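Local coordinates for protein nidogen (Mus musculus, PDB 1NPE) that binds the laminin gamma-1 chain through a six-bladed YWTD beta-propeller, a link between two glycoproteins of the basement membrane, at residues I73-D77 with M108-R113; T228-I232 with D243-P247; G120-G126 with W138-N142; G10-L15 with A27-I33; S178-C182 with C193-A197. One frame throughout, in Å; residues are numbered along the deposited sequence.

Contact 1 of 5, residues I73-D77 with M108-R113; sequences IIRQD and MDGTQR
Arg113, Ile73 and Ile74 carry most of this contact between successive blades of a beta-propeller, where a loop of one blade lies over the outermost strand of the one before. Residues 73-74 end a strand, with Ile73 (phi/psi -103/-31) and Ile74 (-136/135) forming a classic beta bulge opposite Ile60; residues 108-113 are loop, and the closest CA pair is Ile73 and Gly110 at 5.1 Å. Ile73 (chi1 p, chi2 t) sets its CD1 3.3 Å from Met108 O and its CB 3.5 Å from Asp109 O. Ile74 (m, t) brings CD1 to 3.6 Å from Gly110 O. Gly110, at phi 87°, has no room for a CB, which would clash with Ile73 O. Spanning it, Asp109 OD1 accepts from Thr111 N (3.1 Å), an Asx turn. Arg113 (chi1 m, chi2 -138°) reaches back so that NH2 donates to Gln76 O at a very short 2.4 Å and NH1 weakly to Asp77 O at 3.3 Å, while Ile74 CG2 lies over one guanidinium face, 3.6 Å from NH2. Arg113 NH1 is also salt-bridged to Glu104, and Asp77 to Arg102. Ile74 and Arg113 both touch Trp95 of strand 92-97, and Ile73 packs on Ile60 and Arg62 of strand 59-64, so the contact bridges the sheets that end in strands 71-74 and 114-117.

Contact 2 of 5, residues T228-I232 with D243-P247; sequences TNSVI and DTFHP
A beta hairpin forms the outer half of a propeller blade, pairing the start of strand 230-235 with the end of strand 240-245. The short strands 230-232 and 243-245 run antiparallel at 157°, 4.7 Å apart at closest approach. Val231 and Phe245 make the hydrogen-bonded pair (CA-CA 5.1 Å), with Val231 N to Phe245 O 3.0 Å and Phe245 N to Val231 O 2.9 Å; Ile232 and Thr244 follow as the non-hydrogen-bonded pair (CA-CA 4.5 Å). Val231 (chi1 t) and Phe245 (chi1 t) share one face, CB to CB 4.4 Å, and both pack on Phe6 of strand 2-8. On the other face Ile232 CG1 meets Thr244 CG2 at 4.0 Å. Asn229 (phi/psi 54/50) and Ser230 form a G1 bulge opposite Asp225. His246 (chi1 m, chi2 75°) lays its ring under Ser230 CB, a CH-pi contact 4.0 Å from CB to the ring centroid, and one water joins His246 NE2 (2.8 Å) to Thr228 O (2.9 Å). Pro247 CD approaches Asn229 O to 3.7 Å. Such a twisted antiparallel hairpin, entered through a G1 bulge, is typical of the outer half of a four-stranded propeller blade.

Contact 3 of 5, residues G120-G126 with W138-N142; sequences GLVNPRG and WTDWN. With CD (cadmium ion), chain C.
Asp140 (chi1 t) satisfies the loop entering strand 124-130: OD2 accepts from Val122 N (3.0 Å), OD1 from Asn123 N (2.8 Å) and, in an Asx turn, Asn142 N (3.0 Å). Water 2 lies 2.9 Å from Gly120 O, which also accepts from Lys147, and 2.8 Å from Asp140 OD2. Strands 124-126 and 138-140 cross at 134°, with Pro124 and Asp140 a non-hydrogen-bonded pair (CA-CA 3.9 Å). Trp141 N donates to Asn123 O and Arg125 N to Thr139 O, both 3.0 Å; Thr139 N reaches Gly126 O at 2.9 Å. Here lies the YWTD signature of this propeller family. Thr139 OG1 accepts from Gly126 N (3.1 Å) and hydrogen-bonds to Pro169 O. Trp141 (chi1 p) takes Asn123 CB (3.5 Å from its five-membered ring centroid) and Arg125 over opposite faces; NE1 donates to water 3 (2.7 Å), which donates to Pro124 O (2.8 Å). Arg125 salt-bridges Glu82 and donates to Asn67 O of the laminin gamma-1 chain. Val122 O binds cadmium (2.3 Å) with Ser98, Asp101 and three waters.

Contact 4 of 5, residues G10-L15 with A27-I33; sequences GKIERL and AKAFLHI. With CD (cadmium ion), chain E.
This is an antiparallel strand pairing at the edge of the propeller blade that includes the N-terminal strand, with 11-17 against the outermost strand 28-33. The axes of strands 11-15 and 31-33 are antiparallel at 167°, 4.9 Å apart at closest approach. Lys11 and His32 (CA-CA 4.5 Å) and Glu13 and Ala29 are non-hydrogen-bonded pairs; Ile12 and Leu31 and Arg14 and Lys28 are hydrogen-bonded. Gly10 O takes Ile33 N at 3.0 Å, and Ile12 N gives to Leu31 O at 3.0 Å. A classic bulge then shifts the register by one: Phe30 (phi/psi -84/-43) and Leu31 both face Ile12, whose O accepts Phe30 N at 2.9 Å and, weakly, Leu31 N at 3.3 Å. At the bulge this outermost strand turns a corner; pairing resumes beyond it, Arg14 N meeting Lys28 O at 3.0 Å and Lys28 N meeting Arg14 O at 2.9 Å. Phe30 (chi1 t) points toward strand 11-17, its CD2 3.7 Å from Ile12 CG2 and its CB 3.8 Å from Arg14 CB. On the face of Lys11 and His32, Lys11 NZ salt-bridges Glu13 OE1 (2.9 Å). His32 ND1 binds cadmium at 2.5 Å, together with water 7 and Glu19 of the laminin gamma-1 chain.

Contact 5 of 5, residues S178-C182 with C193-A197; sequences SSQLC and CLNPA
A disulfide-bridged beta hairpin within a propeller blade is built from strands 180-185 and 190-195; the axes of segments 180-182 and 193-195 are antiparallel at 148°, 4.4 Å apart at closest approach. Leu181 and Leu194 form the hydrogen-bonded pair (CA-CA 5.2 Å), with Leu181 N to Leu194 O 2.7 Å and Leu194 N to Leu181 O 2.8 Å. On their face, Leu181 (chi1 t, chi2 p) fits its CB against the hollow edged by Leu194 CD2 (4.0 Å) and Pro196 CG (4.3 Å), and Tyr137 touches both Leu181 and Pro196. The opposite face is drawn tight at Cys182 and Cys193, a non-hydrogen-bonded pair with CA atoms 3.9 Å apart. Gln180 curls its CG to 3.6 Å from Cys193 CB. Ser179 (phi/psi 48/49) makes a G1 bulge with Gln180 opposite Asp175; its O takes a CA-H...O contact from Asn195 CA (3.4 Å) and lies 3.6 Å from Pro196 CD. Both cysteines have chi1 m, and Cys182 SG and Cys193 SG bond at 2.0 Å, chi3 105°.

Each four-stranded sheet is a blade, and the five contacts sample the six-bladed ring. Along the chain they come in series as 4, 1, 3, 5, 2. Contacts 2, 3, 4 and 5 each join neighbouring strands of one blade, whereas contact 1 ties two successive blades together. Three pairs lie across the chain's centre: contacts 1 and 2 (centres about 33 Å apart), 4 and 5 (about 31 Å) and 3 and 4 (about 27 Å). Only contacts 2 and 4 touch, Phe245 CZ to Ala27 CB at 3.6 Å, where the last blade meets that holding both chain ends. Laminin hydrogen-bonds to Arg125 in contact 3 and at contact 4 approaches only His32, sharing a cadmium ion with it.

Contact 1 of 5, residues I73-D77 with M108-R113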
# COMPACT_ATOMS: atom_id res chain seq x y z
N ILE A 73 -4.30 14.58 10.99
CA ILE A 73 -4.11 15.85 10.29
C ILE A 73 -4.87 15.93 8.97
O ILE A 73 -5.30 17.01 8.57
CB ILE A 73 -2.61 16.22 10.07
CG1 ILE A 73 -1.84 15.07 9.42
CG2 ILE A 73 -1.98 16.62 11.40
CD1 ILE A 73 -0.35 15.35 9.22
N ILE A 74 -5.07 14.78 8.31
CA ILE A 74 -5.80 14.75 7.04
C ILE A 74 -6.78 13.59 6.96
O ILE A 74 -6.45 12.46 7.31
CB ILE A 74 -4.86 14.69 5.82
CG1 ILE A 74 -3.88 15.88 5.84
CG2 ILE A 74 -5.68 14.71 4.54
CD1 ILE A 74 -2.96 15.96 4.63
N ARG A 75 -8.00 13.88 6.48
CA ARG A 75 -9.07 12.89 6.32
C ARG A 75 -9.73 13.04 4.95
O ARG A 75 -9.99 12.05 4.25
CB ARG A 75 -10.18 13.08 7.36
CG ARG A 75 -9.74 13.19 8.80
CD ARG A 75 -10.93 13.59 9.67
NE ARG A 75 -10.52 13.97 11.02
CZ ARG A 75 -10.42 13.12 12.04
NH1 ARG A 75 -10.71 11.84 11.86
NH2 ARG A 75 -10.01 13.54 13.23
N GLN A 76 -10.03 14.28 4.59
CA GLN A 76 -10.70 14.61 3.33
C GLN A 76 -9.94 14.22 2.07
O GLN A 76 -8.72 14.14 2.08
CB GLN A 76 -11.01 16.11 3.26
CG GLN A 76 -11.59 16.73 4.54
CD GLN A 76 -12.94 16.15 4.95
OE1 GLN A 76 -13.27 16.08 6.13
NE2 GLN A 76 -13.75 15.76 3.96
N ASP A 77 -10.68 13.99 0.99
CA ASP A 77 -10.12 13.67 -0.32
C ASP A 77 -8.89 12.75 -0.30
O ASP A 77 -7.86 13.04 -0.93
CB ASP A 77 -9.80 14.98 -1.05
CG ASP A 77 -9.50 14.79 -2.53
OD1 ASP A 77 -10.12 13.92 -3.18
OD2 ASP A 77 -8.65 15.53 -3.05
N MET A 108 3.48 20.17 7.81
CA MET A 108 3.47 19.18 8.89
C MET A 108 2.09 18.99 9.51
O MET A 108 1.72 17.88 9.89
CB MET A 108 4.46 19.56 9.99
CG MET A 108 5.90 19.73 9.55
SD MET A 108 6.68 18.20 9.07
CE MET A 108 7.81 17.96 10.37
N ASP A 109 1.33 20.08 9.64
CA ASP A 109 -0.02 20.00 10.22
C ASP A 109 -1.10 19.59 9.22
O ASP A 109 -2.29 19.62 9.54
CB ASP A 109 -0.40 21.31 10.94
CG ASP A 109 -0.45 22.52 10.00
OD1 ASP A 109 -0.43 22.37 8.76
OD2 ASP A 109 -0.53 23.65 10.54
N GLY A 110 -0.68 19.23 8.01
CA GLY A 110 -1.62 18.80 6.99
C GLY A 110 -2.26 19.87 6.12
O GLY A 110 -3.05 19.55 5.23
N THR A 111 -1.94 21.14 6.36
CA THR A 111 -2.52 22.22 5.56
C THR A 111 -1.72 22.52 4.30
O THR A 111 -0.58 22.09 4.15
CB THR A 111 -2.70 23.54 6.35
OG1 THR A 111 -1.41 24.04 6.75
CG2 THR A 111 -3.57 23.32 7.58
N GLN A 112 -2.35 23.27 3.39
CA GLN A 112 -1.76 23.68 2.12
C GLN A 112 -1.32 22.53 1.23
O GLN A 112 -0.20 22.51 0.71
CB GLN A 112 -0.61 24.67 2.35
CG GLN A 112 -1.08 26.06 2.74
CD GLN A 112 0.06 27.02 2.99
OE1 GLN A 112 0.41 27.32 4.13
NE2 GLN A 112 0.66 27.52 1.91
N ARG A 113 -2.23 21.58 1.05
CA ARG A 113 -1.99 20.42 0.20
C ARG A 113 -1.72 20.82 -1.24
O ARG A 113 -2.31 21.76 -1.76
CB ARG A 113 -3.22 19.51 0.18
CG ARG A 113 -3.33 18.56 1.33
CD ARG A 113 -3.79 17.23 0.78
NE ARG A 113 -5.11 16.88 1.28
CZ ARG A 113 -5.85 15.90 0.80
NH1 ARG A 113 -5.43 15.16 -0.21
NH2 ARG A 113 -7.02 15.64 1.37

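Contact 2 of 5, residues T228-I232 with D243-P247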
# COMPACT_ATOMS: atom_id res chain seq x y z
N THR A 228 6.91 -14.40 6.62
CA THR A 228 7.46 -14.81 7.90
C THR A 228 6.89 -14.09 9.12
O THR A 228 7.14 -14.49 10.26
CB THR A 228 8.99 -14.62 7.93
OG1 THR A 228 9.29 -13.22 7.88
CG2 THR A 228 9.65 -15.32 6.75
N ASN A 229 6.11 -13.04 8.89
CA ASN A 229 5.53 -12.25 9.97
C ASN A 229 6.61 -11.79 10.95
O ASN A 229 6.49 -11.98 12.15
CB ASN A 229 4.45 -13.04 10.71
CG ASN A 229 3.13 -13.04 9.98
OD1 ASN A 229 2.59 -11.97 9.67
ND2 ASN A 229 2.60 -14.22 9.71
N SER A 230 7.67 -11.19 10.41
CA SER A 230 8.75 -10.72 11.26
C SER A 230 9.50 -9.54 10.68
O SER A 230 9.35 -9.19 9.51
CB SER A 230 9.73 -11.86 11.53
OG SER A 230 10.54 -12.11 10.40
N VAL A 231 10.28 -8.89 11.54
CA VAL A 231 11.12 -7.77 11.14
C VAL A 231 12.50 -8.41 10.95
O VAL A 231 13.04 -9.02 11.87
CB VAL A 231 11.19 -6.67 12.21
CG1 VAL A 231 12.18 -5.60 11.79
CG2 VAL A 231 9.81 -6.08 12.45
N ILE A 232 13.05 -8.28 9.75
CA ILE A 232 14.34 -8.88 9.45
C ILE A 232 15.44 -7.85 9.25
O ILE A 232 15.27 -6.89 8.51
CB ILE A 232 14.24 -9.80 8.20
CG1 ILE A 232 13.14 -10.85 8.40
CG2 ILE A 232 15.57 -10.48 7.94
CD1 ILE A 232 12.90 -11.73 7.20
N ASP A 243 19.57 -10.72 12.00
CA ASP A 243 18.64 -11.12 13.05
C ASP A 243 17.18 -11.01 12.60
O ASP A 243 16.88 -10.42 11.56
CB ASP A 243 18.90 -10.19 14.25
CG ASP A 243 18.22 -10.64 15.52
OD1 ASP A 243 18.19 -9.82 16.47
OD2 ASP A 243 17.74 -11.79 15.61
N THR A 244 16.28 -11.63 13.36
CA THR A 244 14.85 -11.58 13.06
C THR A 244 14.06 -11.41 14.35
O THR A 244 14.45 -11.91 15.40
CB THR A 244 14.33 -12.86 12.35
OG1 THR A 244 14.47 -13.99 13.22
CG2 THR A 244 15.09 -13.11 11.05
N PHE A 245 12.95 -10.67 14.26
CA PHE A 245 12.09 -10.46 15.41
C PHE A 245 10.66 -10.86 15.07
O PHE A 245 10.07 -10.30 14.15
CB PHE A 245 12.10 -9.00 15.86
CG PHE A 245 11.08 -8.69 16.91
CD1 PHE A 245 11.11 -9.33 18.15
CD2 PHE A 245 10.07 -7.77 16.67
CE1 PHE A 245 10.16 -9.05 19.13
CE2 PHE A 245 9.11 -7.48 17.64
CZ PHE A 245 9.15 -8.12 18.87
N HIS A 246 10.13 -11.83 15.80
CA HIS A 246 8.76 -12.29 15.61
C HIS A 246 7.91 -11.74 16.73
O HIS A 246 8.05 -12.18 17.88
CB HIS A 246 8.66 -13.81 15.68
CG HIS A 246 9.30 -14.54 14.55
ND1 HIS A 246 10.67 -14.68 14.44
CD2 HIS A 246 8.77 -15.22 13.51
CE1 HIS A 246 10.95 -15.43 13.38
NE2 HIS A 246 9.81 -15.77 12.80
N PRO A 247 7.05 -10.75 16.46
CA PRO A 247 6.20 -10.23 17.54
C PRO A 247 5.23 -11.35 17.95
O PRO A 247 4.80 -12.12 17.09
CB PRO A 247 5.47 -9.07 16.88
CG PRO A 247 5.48 -9.42 15.42
CD PRO A 247 6.86 -9.97 15.22
O HOH W 1 8.26 -17.06 10.84

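Contact 3 of 5, residues G120-G126 with W138-N142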
# COMPACT_ATOMS: atom_id res chain seq x y z
N GLY A 120 1.10 8.77 -14.55
CA GLY A 120 2.10 7.71 -14.54
C GLY A 120 2.18 6.96 -13.21
O GLY A 120 3.17 6.27 -12.94
N LEU A 121 1.17 7.12 -12.36
CA LEU A 121 1.14 6.44 -11.07
C LEU A 121 -0.03 5.48 -11.04
O LEU A 121 -1.16 5.87 -11.29
CB LEU A 121 0.99 7.44 -9.92
CG LEU A 121 2.13 8.45 -9.74
CD1 LEU A 121 1.75 9.46 -8.67
CD2 LEU A 121 3.43 7.74 -9.37
N VAL A 122 0.25 4.22 -10.75
CA VAL A 122 -0.78 3.19 -10.69
C VAL A 122 -0.82 2.58 -9.29
O VAL A 122 -1.88 2.49 -8.68
CB VAL A 122 -0.52 2.11 -11.77
CG1 VAL A 122 -1.48 0.91 -11.60
CG2 VAL A 122 -0.68 2.72 -13.16
N ASN A 123 0.34 2.16 -8.80
CA ASN A 123 0.43 1.57 -7.46
C ASN A 123 1.63 2.13 -6.68
O ASN A 123 2.50 1.38 -6.24
CB ASN A 123 0.51 0.04 -7.53
CG ASN A 123 -0.88 -0.63 -7.53
OD1 ASN A 123 -1.10 -1.61 -8.23
ND2 ASN A 123 -1.79 -0.10 -6.73
N PRO A 124 1.71 3.46 -6.52
CA PRO A 124 2.85 4.00 -5.77
C PRO A 124 2.71 3.49 -4.34
O PRO A 124 1.60 3.24 -3.87
CB PRO A 124 2.62 5.51 -5.83
CG PRO A 124 1.11 5.61 -5.85
CD PRO A 124 0.78 4.54 -6.88
N ARG A 125 3.83 3.32 -3.65
CA ARG A 125 3.77 2.83 -2.29
C ARG A 125 4.91 3.40 -1.47
O ARG A 125 4.72 4.36 -0.73
CB ARG A 125 3.75 1.29 -2.27
CG ARG A 125 3.85 0.65 -0.89
CD ARG A 125 3.54 -0.83 -0.95
NE ARG A 125 2.10 -1.08 -0.96
CZ ARG A 125 1.53 -2.23 -1.29
NH1 ARG A 125 2.26 -3.28 -1.67
NH2 ARG A 125 0.21 -2.36 -1.16
N GLY A 126 6.11 2.83 -1.61
CA GLY A 126 7.25 3.32 -0.86
C GLY A 126 7.66 4.71 -1.30
O GLY A 126 7.61 5.05 -2.48
N TRP A 138 10.58 7.15 -4.90
CA TRP A 138 9.40 6.32 -4.63
C TRP A 138 9.33 5.08 -5.49
O TRP A 138 10.02 4.98 -6.51
CB TRP A 138 8.11 7.12 -4.78
CG TRP A 138 7.80 7.56 -6.18
CD1 TRP A 138 7.04 6.89 -7.11
CD2 TRP A 138 8.17 8.80 -6.80
NE1 TRP A 138 6.91 7.64 -8.25
CE2 TRP A 138 7.59 8.82 -8.09
CE3 TRP A 138 8.92 9.91 -6.38
CZ2 TRP A 138 7.75 9.91 -8.96
CZ3 TRP A 138 9.08 10.98 -7.25
CH2 TRP A 138 8.49 10.97 -8.53
N THR A 139 8.50 4.12 -5.06
CA THR A 139 8.30 2.89 -5.82
C THR A 139 6.86 2.86 -6.31
O THR A 139 5.98 3.50 -5.73
CB THR A 139 8.51 1.61 -4.97
OG1 THR A 139 7.42 1.45 -4.06
CG2 THR A 139 9.81 1.68 -4.20
N ASP A 140 6.65 2.15 -7.41
CA ASP A 140 5.32 1.98 -7.98
C ASP A 140 5.32 0.52 -8.38
O ASP A 140 5.99 0.13 -9.33
CB ASP A 140 5.11 2.89 -9.20
CG ASP A 140 3.68 2.81 -9.76
OD1 ASP A 140 3.00 1.78 -9.61
OD2 ASP A 140 3.23 3.79 -10.38
N TRP A 141 4.60 -0.30 -7.63
CA TRP A 141 4.58 -1.73 -7.93
C TRP A 141 3.69 -2.18 -9.07
O TRP A 141 3.37 -3.36 -9.18
CB TRP A 141 4.37 -2.56 -6.66
CG TRP A 141 3.11 -2.29 -5.92
CD1 TRP A 141 2.93 -1.38 -4.93
CD2 TRP A 141 1.87 -2.97 -6.08
NE1 TRP A 141 1.65 -1.46 -4.43
CE2 TRP A 141 0.98 -2.43 -5.12
CE3 TRP A 141 1.42 -4.00 -6.92
CZ2 TRP A 141 -0.34 -2.88 -4.98
CZ3 TRP A 141 0.10 -4.45 -6.79
CH2 TRP A 141 -0.77 -3.89 -5.82
N ASN A 142 3.32 -1.23 -9.94
CA ASN A 142 2.52 -1.44 -11.16
C ASN A 142 2.88 -2.82 -11.73
O ASN A 142 3.98 -3.00 -12.24
CB ASN A 142 2.90 -0.35 -12.17
CG ASN A 142 2.08 -0.39 -13.48
OD1 ASN A 142 1.97 0.63 -14.16
ND2 ASN A 142 1.54 -1.54 -13.83
CD CD C . -4.13 3.04 -8.57
O HOH W 2 2.70 3.36 -13.05
O HOH W 3 0.42 0.71 -3.31
O HOH W 4 -4.42 2.64 -11.00
O HOH W 5 -4.13 0.54 -7.77
O HOH W 6 -6.78 3.17 -8.21

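Contact 4 of 5, residues G10-L15 with A27-I33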
# COMPACT_ATOMS: atom_id res chain seq x y z
N GLY A 10 -4.22 -1.97 13.85
CA GLY A 10 -4.62 -1.44 15.14
C GLY A 10 -3.54 -0.93 16.08
O GLY A 10 -3.85 -0.58 17.22
N LYS A 11 -2.29 -0.85 15.62
CA LYS A 11 -1.20 -0.40 16.48
C LYS A 11 0.11 -0.08 15.77
O LYS A 11 0.26 -0.33 14.58
CB LYS A 11 -0.90 -1.47 17.54
CG LYS A 11 -0.59 -2.84 16.93
CD LYS A 11 -0.24 -3.88 17.98
CE LYS A 11 1.11 -3.60 18.61
NZ LYS A 11 1.48 -4.69 19.54
N ILE A 12 1.03 0.51 16.52
CA ILE A 12 2.38 0.82 16.05
C ILE A 12 3.27 0.27 17.17
O ILE A 12 3.11 0.64 18.33
CB ILE A 12 2.65 2.34 15.91
CG1 ILE A 12 1.82 2.95 14.79
CG2 ILE A 12 4.13 2.57 15.62
CD1 ILE A 12 2.01 4.45 14.66
N GLU A 13 4.18 -0.64 16.81
CA GLU A 13 5.09 -1.24 17.78
C GLU A 13 6.40 -0.47 17.88
O GLU A 13 6.84 0.17 16.93
CB GLU A 13 5.36 -2.70 17.42
CG GLU A 13 6.10 -3.51 18.49
CD GLU A 13 5.22 -3.92 19.68
OE1 GLU A 13 4.10 -3.39 19.82
OE2 GLU A 13 5.66 -4.77 20.48
N ARG A 14 7.05 -0.60 19.03
CA ARG A 14 8.32 0.08 19.30
C ARG A 14 9.33 -0.84 19.99
O ARG A 14 8.98 -1.57 20.92
CB ARG A 14 8.04 1.28 20.20
CG ARG A 14 9.26 1.98 20.74
CD ARG A 14 8.88 3.04 21.76
NE ARG A 14 10.04 3.84 22.13
CZ ARG A 14 9.98 5.05 22.68
NH1 ARG A 14 8.81 5.61 22.95
NH2 ARG A 14 11.11 5.70 22.95
N LEU A 15 10.57 -0.80 19.52
CA LEU A 15 11.64 -1.59 20.14
C LEU A 15 12.98 -0.88 19.97
O LEU A 15 13.31 -0.38 18.90
CB LEU A 15 11.72 -3.02 19.61
CG LEU A 15 12.17 -3.32 18.19
CD1 LEU A 15 12.85 -4.68 18.15
CD2 LEU A 15 10.98 -3.28 17.26
N ALA A 27 10.46 -4.92 23.36
CA ALA A 27 9.43 -4.46 22.43
C ALA A 27 8.08 -4.24 23.12
O ALA A 27 7.47 -5.17 23.67
CB ALA A 27 9.27 -5.46 21.29
N LYS A 28 7.63 -2.99 23.10
CA LYS A 28 6.35 -2.62 23.70
C LYS A 28 5.59 -1.75 22.71
O LYS A 28 6.19 -1.14 21.81
CB LYS A 28 6.58 -1.86 25.02
CG LYS A 28 7.26 -0.49 24.84
CD LYS A 28 7.68 0.12 26.18
CE LYS A 28 8.35 1.48 25.97
NZ LYS A 28 8.96 2.05 27.22
N ALA A 29 4.27 -1.69 22.87
CA ALA A 29 3.44 -0.89 21.99
C ALA A 29 3.70 0.60 22.16
O ALA A 29 3.82 1.10 23.28
CB ALA A 29 1.97 -1.19 22.24
N PHE A 30 3.85 1.29 21.03
CA PHE A 30 4.06 2.73 21.05
C PHE A 30 2.70 3.40 21.14
O PHE A 30 2.50 4.33 21.92
CB PHE A 30 4.75 3.18 19.75
CG PHE A 30 4.65 4.66 19.49
CD1 PHE A 30 5.08 5.58 20.44
CD2 PHE A 30 4.11 5.13 18.29
CE1 PHE A 30 4.98 6.95 20.20
CE2 PHE A 30 4.01 6.49 18.04
CZ PHE A 30 4.44 7.41 19.00
N LEU A 31 1.75 2.89 20.37
CA LEU A 31 0.43 3.47 20.33
C LEU A 31 -0.60 2.46 19.87
O LEU A 31 -0.31 1.62 19.02
CB LEU A 31 0.45 4.64 19.34
CG LEU A 31 -0.47 5.84 19.53
CD1 LEU A 31 -0.05 6.62 20.77
CD2 LEU A 31 -0.35 6.73 18.29
N HIS A 32 -1.78 2.53 20.47
CA HIS A 32 -2.88 1.66 20.09
C HIS A 32 -3.98 2.52 19.46
O HIS A 32 -4.48 3.46 20.08
CB HIS A 32 -3.47 0.95 21.31
CG HIS A 32 -2.78 -0.33 21.66
ND1 HIS A 32 -2.06 -0.50 22.82
CD2 HIS A 32 -2.73 -1.52 21.01
CE1 HIS A 32 -1.60 -1.73 22.88
NE2 HIS A 32 -1.99 -2.37 21.79
N ILE A 33 -4.29 2.23 18.20
CA ILE A 33 -5.35 2.93 17.48
C ILE A 33 -6.18 1.79 16.91
O ILE A 33 -6.12 1.50 15.71
CB ILE A 33 -4.82 3.85 16.34
CG1 ILE A 33 -3.61 4.66 16.79
CG2 ILE A 33 -5.89 4.83 15.95
CD1 ILE A 33 -2.28 4.00 16.47
CD CD E . -2.72 1.11 24.63
O HOH W 7 -2.98 3.54 23.45

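Contact 5 of 5, residues S178-C182 with C193-A197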
# COMPACT_ATOMS: atom_id res chain seq x y z
N SER A 178 26.35 6.72 2.47
CA SER A 178 26.76 5.87 1.37
C SER A 178 26.12 6.23 0.03
O SER A 178 26.45 5.62 -0.99
CB SER A 178 26.51 4.39 1.72
OG SER A 178 25.18 4.18 2.18
N SER A 179 25.26 7.25 0.02
CA SER A 179 24.55 7.67 -1.20
C SER A 179 23.95 6.42 -1.85
O SER A 179 24.11 6.17 -3.05
CB SER A 179 25.50 8.39 -2.18
OG SER A 179 25.70 9.74 -1.79
N GLN A 180 23.27 5.63 -1.02
CA GLN A 180 22.69 4.38 -1.45
C GLN A 180 21.17 4.32 -1.30
O GLN A 180 20.62 4.57 -0.23
CB GLN A 180 23.33 3.24 -0.65
CG GLN A 180 23.59 1.95 -1.42
CD GLN A 180 24.72 2.06 -2.43
OE1 GLN A 180 24.99 1.12 -3.18
NE2 GLN A 180 25.40 3.21 -2.45
N LEU A 181 20.51 4.03 -2.41
CA LEU A 181 19.07 3.88 -2.44
C LEU A 181 18.80 2.37 -2.54
O LEU A 181 19.22 1.71 -3.48
CB LEU A 181 18.46 4.60 -3.64
CG LEU A 181 16.94 4.49 -3.80
CD1 LEU A 181 16.25 5.19 -2.63
CD2 LEU A 181 16.49 5.10 -5.12
N CYS A 182 18.12 1.83 -1.54
CA CYS A 182 17.81 0.42 -1.54
C CYS A 182 16.30 0.19 -1.50
O CYS A 182 15.57 0.97 -0.90
CB CYS A 182 18.43 -0.26 -0.32
SG CYS A 182 20.21 0.01 -0.09
N CYS A 193 20.26 -2.27 -4.00
CA CYS A 193 20.77 -0.95 -3.66
C CYS A 193 21.46 -0.39 -4.88
O CYS A 193 22.02 -1.13 -5.69
CB CYS A 193 21.76 -1.01 -2.50
SG CYS A 193 21.08 -1.63 -0.94
N LEU A 194 21.47 0.94 -4.97
CA LEU A 194 22.09 1.62 -6.08
C LEU A 194 22.43 3.05 -5.70
O LEU A 194 21.88 3.58 -4.74
CB LEU A 194 21.13 1.55 -7.29
CG LEU A 194 20.47 2.68 -8.09
CD1 LEU A 194 19.32 2.04 -8.86
CD2 LEU A 194 19.93 3.83 -7.26
N ASN A 195 23.39 3.63 -6.41
CA ASN A 195 23.77 5.02 -6.19
C ASN A 195 23.02 5.76 -7.30
O ASN A 195 23.21 5.46 -8.48
CB ASN A 195 25.28 5.22 -6.35
CG ASN A 195 25.72 6.66 -6.10
OD1 ASN A 195 25.08 7.61 -6.57
ND2 ASN A 195 26.81 6.83 -5.36
N PRO A 196 22.14 6.70 -6.95
CA PRO A 196 21.36 7.47 -7.94
C PRO A 196 22.20 8.13 -9.04
O PRO A 196 21.68 8.42 -10.13
CB PRO A 196 20.63 8.49 -7.07
CG PRO A 196 20.40 7.74 -5.81
CD PRO A 196 21.75 7.09 -5.58
N ALA A 197 23.48 8.35 -8.76
CA ALA A 197 24.40 8.96 -9.73
C ALA A 197 24.80 7.95 -10.81
O ALA A 197 24.95 8.31 -11.98
CB ALA A 197 25.64 9.49 -9.02